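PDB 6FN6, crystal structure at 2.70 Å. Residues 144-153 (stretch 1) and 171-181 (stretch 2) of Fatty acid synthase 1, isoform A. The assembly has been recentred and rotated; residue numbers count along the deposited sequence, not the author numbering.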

# COMPACT_ATOMS: atom_id res chain seq x y z
N ASP A 144 13.65 20.89 26.32
CA ASP A 144 14.46 21.94 26.93
C ASP A 144 14.57 23.14 26.00
O ASP A 144 15.67 23.55 25.63
CB ASP A 144 15.85 21.40 27.26
CG ASP A 144 15.80 20.13 28.08
OD1 ASP A 144 15.51 20.21 29.29
OD2 ASP A 144 16.03 19.04 27.51
N TYR A 145 13.43 23.72 25.64
CA TYR A 145 13.41 24.82 24.69
C TYR A 145 14.06 26.07 25.27
O TYR A 145 13.99 26.32 26.48
CB TYR A 145 11.97 25.13 24.27
CG TYR A 145 11.30 24.05 23.45
CD1 TYR A 145 11.83 23.64 22.23
CD2 TYR A 145 10.14 23.44 23.89
CE1 TYR A 145 11.22 22.64 21.49
CE2 TYR A 145 9.52 22.44 23.15
CZ TYR A 145 10.07 22.05 21.95
OH TYR A 145 9.46 21.06 21.21
N GLY A 146 14.69 26.85 24.40
CA GLY A 146 15.34 28.08 24.80
C GLY A 146 15.29 29.12 23.69
O GLY A 146 14.97 28.80 22.55
N GLY A 147 15.61 30.36 24.04
CA GLY A 147 15.61 31.44 23.08
C GLY A 147 14.27 31.65 22.39
O GLY A 147 13.22 31.61 23.03
N ILE A 148 14.31 31.87 21.08
CA ILE A 148 13.11 32.21 20.33
C ILE A 148 12.17 31.01 20.20
O ILE A 148 11.01 31.16 19.81
CB ILE A 148 13.47 32.78 18.94
CG1 ILE A 148 14.24 31.74 18.11
CG2 ILE A 148 14.29 34.06 19.10
CD1 ILE A 148 14.46 32.16 16.67
N PHE A 149 12.67 29.82 20.51
CA PHE A 149 11.83 28.63 20.50
C PHE A 149 10.89 28.61 21.70
O PHE A 149 10.00 27.76 21.79
CB PHE A 149 12.68 27.35 20.48
CG PHE A 149 13.20 26.99 19.11
CD1 PHE A 149 12.47 26.17 18.27
CD2 PHE A 149 14.42 27.48 18.67
CE1 PHE A 149 12.94 25.84 17.02
CE2 PHE A 149 14.90 27.14 17.42
CZ PHE A 149 14.16 26.32 16.59
N ARG A 150 11.09 29.54 22.62
CA ARG A 150 10.14 29.74 23.71
C ARG A 150 9.09 30.75 23.26
O ARG A 150 8.92 31.81 23.87
CB ARG A 150 10.85 30.21 24.98
CG ARG A 150 11.46 29.08 25.80
CD ARG A 150 12.29 29.60 26.96
NE ARG A 150 11.48 30.30 27.95
CZ ARG A 150 11.08 29.78 29.12
NH1 ARG A 150 11.41 28.53 29.46
NH2 ARG A 150 10.35 30.51 29.95
N GLY A 151 8.38 30.42 22.18
CA GLY A 151 7.50 31.36 21.51
C GLY A 151 6.03 31.28 21.86
O GLY A 151 5.23 32.07 21.36
N ILE A 152 5.66 30.32 22.70
CA ILE A 152 4.29 30.25 23.20
C ILE A 152 4.11 31.28 24.31
O ILE A 152 4.54 31.06 25.45
CB ILE A 152 3.94 28.84 23.70
CG1 ILE A 152 4.08 27.83 22.56
CG2 ILE A 152 2.52 28.81 24.26
CD1 ILE A 152 3.92 26.37 22.98
N VAL A 153 3.48 32.39 23.97
CA VAL A 153 3.19 33.44 24.95
C VAL A 153 2.03 33.02 25.84
O VAL A 153 2.03 33.32 27.04
CB VAL A 153 2.88 34.79 24.26
CG1 VAL A 153 4.14 35.37 23.62
CG2 VAL A 153 1.79 34.64 23.23
N ILE A 171 11.00 28.97 11.14
CA ILE A 171 11.34 27.71 11.80
C ILE A 171 10.84 27.71 13.24
O ILE A 171 10.11 26.80 13.65
CB ILE A 171 12.86 27.45 11.74
CG1 ILE A 171 13.31 27.27 10.29
CG2 ILE A 171 13.23 26.23 12.60
CD1 ILE A 171 14.81 27.17 10.10
N SER A 172 11.20 28.73 14.00
CA SER A 172 10.80 28.81 15.40
C SER A 172 9.28 28.88 15.50
O SER A 172 8.68 28.19 16.33
CB SER A 172 11.44 30.01 16.09
OG SER A 172 10.75 31.21 15.78
N PHE A 173 8.67 29.71 14.66
CA PHE A 173 7.24 29.92 14.73
C PHE A 173 6.46 28.63 14.46
O PHE A 173 5.57 28.27 15.23
CB PHE A 173 6.80 30.99 13.73
CG PHE A 173 5.32 31.15 13.64
CD1 PHE A 173 4.63 31.91 14.57
CD2 PHE A 173 4.60 30.53 12.63
CE1 PHE A 173 3.26 32.05 14.50
CE2 PHE A 173 3.23 30.67 12.55
CZ PHE A 173 2.56 31.43 13.49
N MET A 174 6.81 27.94 13.38
CA MET A 174 6.12 26.70 13.04
C MET A 174 6.39 25.63 14.09
O MET A 174 5.55 24.78 14.35
CB MET A 174 6.54 26.22 11.64
CG MET A 174 5.88 27.01 10.51
SD MET A 174 5.93 26.20 8.89
CE MET A 174 7.68 26.27 8.51
N ASP A 175 7.57 25.68 14.71
CA ASP A 175 7.89 24.74 15.78
C ASP A 175 6.97 24.93 16.98
O ASP A 175 6.48 23.96 17.55
CB ASP A 175 9.35 24.89 16.22
CG ASP A 175 9.76 23.84 17.24
OD1 ASP A 175 9.48 22.65 17.02
OD2 ASP A 175 10.35 24.21 18.28
N THR A 176 6.73 26.18 17.36
CA THR A 176 5.85 26.46 18.50
C THR A 176 4.43 25.97 18.23
O THR A 176 3.68 25.68 19.16
CB THR A 176 5.82 27.97 18.84
OG1 THR A 176 5.48 28.73 17.68
CG2 THR A 176 7.18 28.42 19.36
N MET A 177 4.06 25.89 16.95
CA MET A 177 2.77 25.29 16.58
C MET A 177 2.76 23.80 16.93
O MET A 177 1.73 23.27 17.35
CB MET A 177 2.49 25.49 15.09
CG MET A 177 2.37 26.94 14.66
SD MET A 177 1.97 27.13 12.90
CE MET A 177 0.36 26.36 12.83
N LEU A 178 3.89 23.13 16.74
CA LEU A 178 4.00 21.72 17.10
C LEU A 178 4.07 21.56 18.61
O LEU A 178 3.49 20.62 19.17
CB LEU A 178 5.24 21.09 16.46
CG LEU A 178 5.39 21.23 14.94
CD1 LEU A 178 6.55 20.38 14.45
CD2 LEU A 178 4.10 20.86 14.23
N GLN A 179 4.77 22.47 19.28
CA GLN A 179 4.82 22.47 20.73
C GLN A 179 3.41 22.57 21.27
O GLN A 179 3.03 21.86 22.20
CB GLN A 179 5.66 23.64 21.25
CG GLN A 179 7.11 23.63 20.80
CD GLN A 179 7.87 24.84 21.31
OE1 GLN A 179 7.34 25.63 22.09
NE2 GLN A 179 9.11 24.99 20.87
N PHE A 180 2.63 23.46 20.67
CA PHE A 180 1.27 23.73 21.14
C PHE A 180 0.39 22.49 21.04
O PHE A 180 -0.44 22.24 21.91
CB PHE A 180 0.66 24.88 20.34
CG PHE A 180 -0.70 25.27 20.82
CD1 PHE A 180 -0.85 26.11 21.91
CD2 PHE A 180 -1.84 24.79 20.19
CE1 PHE A 180 -2.10 26.47 22.36
CE2 PHE A 180 -3.09 25.15 20.64
CZ PHE A 180 -3.22 25.99 21.72
N SER A 181 0.56 21.73 19.97
CA SER A 181 -0.21 20.51 19.76
C SER A 181 0.18 19.44 20.77
O SER A 181 -0.65 18.62 21.17
CB SER A 181 0.01 19.99 18.34
OG SER A 181 -0.79 18.85 18.08

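This is a mixed contact, in which apolar side chains pack against a largely polar side of a helix, fastened by a single hydrogen bond from a glutamine side chain to a backbone carbonyl.

That bond runs from Q179 NE2 to F149 O over 3.1 Å, with an N-H...O angle of 156°. A glutamine suits the position because its long, flexible side chain carries an amide with two hydrogens to give. Q179 NE2 also donates within the helix, to D175 OD2 at 3.0 Å, although the placement of that carboxylate oxygen is less certain. Q179 OE1 is satisfied elsewhere in the structure. The amide also lies against a face of the Y145 ring, with Q179 NE2 3.2 Å from Y145 CE1, so the flat aromatic surface covers the nitrogen while its hydrogens serve oxygen acceptors.

F149 is buried. Its CA-to-CB bond points sideways, yet the ring reaches the helix, with S172 over one face; F149 CE1 lies 4.0 Å from S172 CA. A small serine suits this place, where the backbones come close: the CA atoms of F149 and S172 are 5.2 Å apart. At the ring's tip, F149 CZ meets I171 CG2 at 4.1 Å, while I148 CD1 packs on S172 CB at 3.8 Å.

G151 fits a tight spot. A side chain would point toward the helix, and an ideal CB of G151 would lie 2.9 Å from T176 CG2, a clash; without one, G151 N sits 3.7 Å from T176 CG2. T176 turns its hydroxyl to its own helix, T176 OG1 donating to F173 O in a very short 2.5 Å bond.

Farther along, buried I152 points toward the helix. I152 CD1 lies 3.6 Å from Q179 OE1, a van der Waals contact with a polar atom, and 4.5 Å from F180 CB, a loose apolar contact.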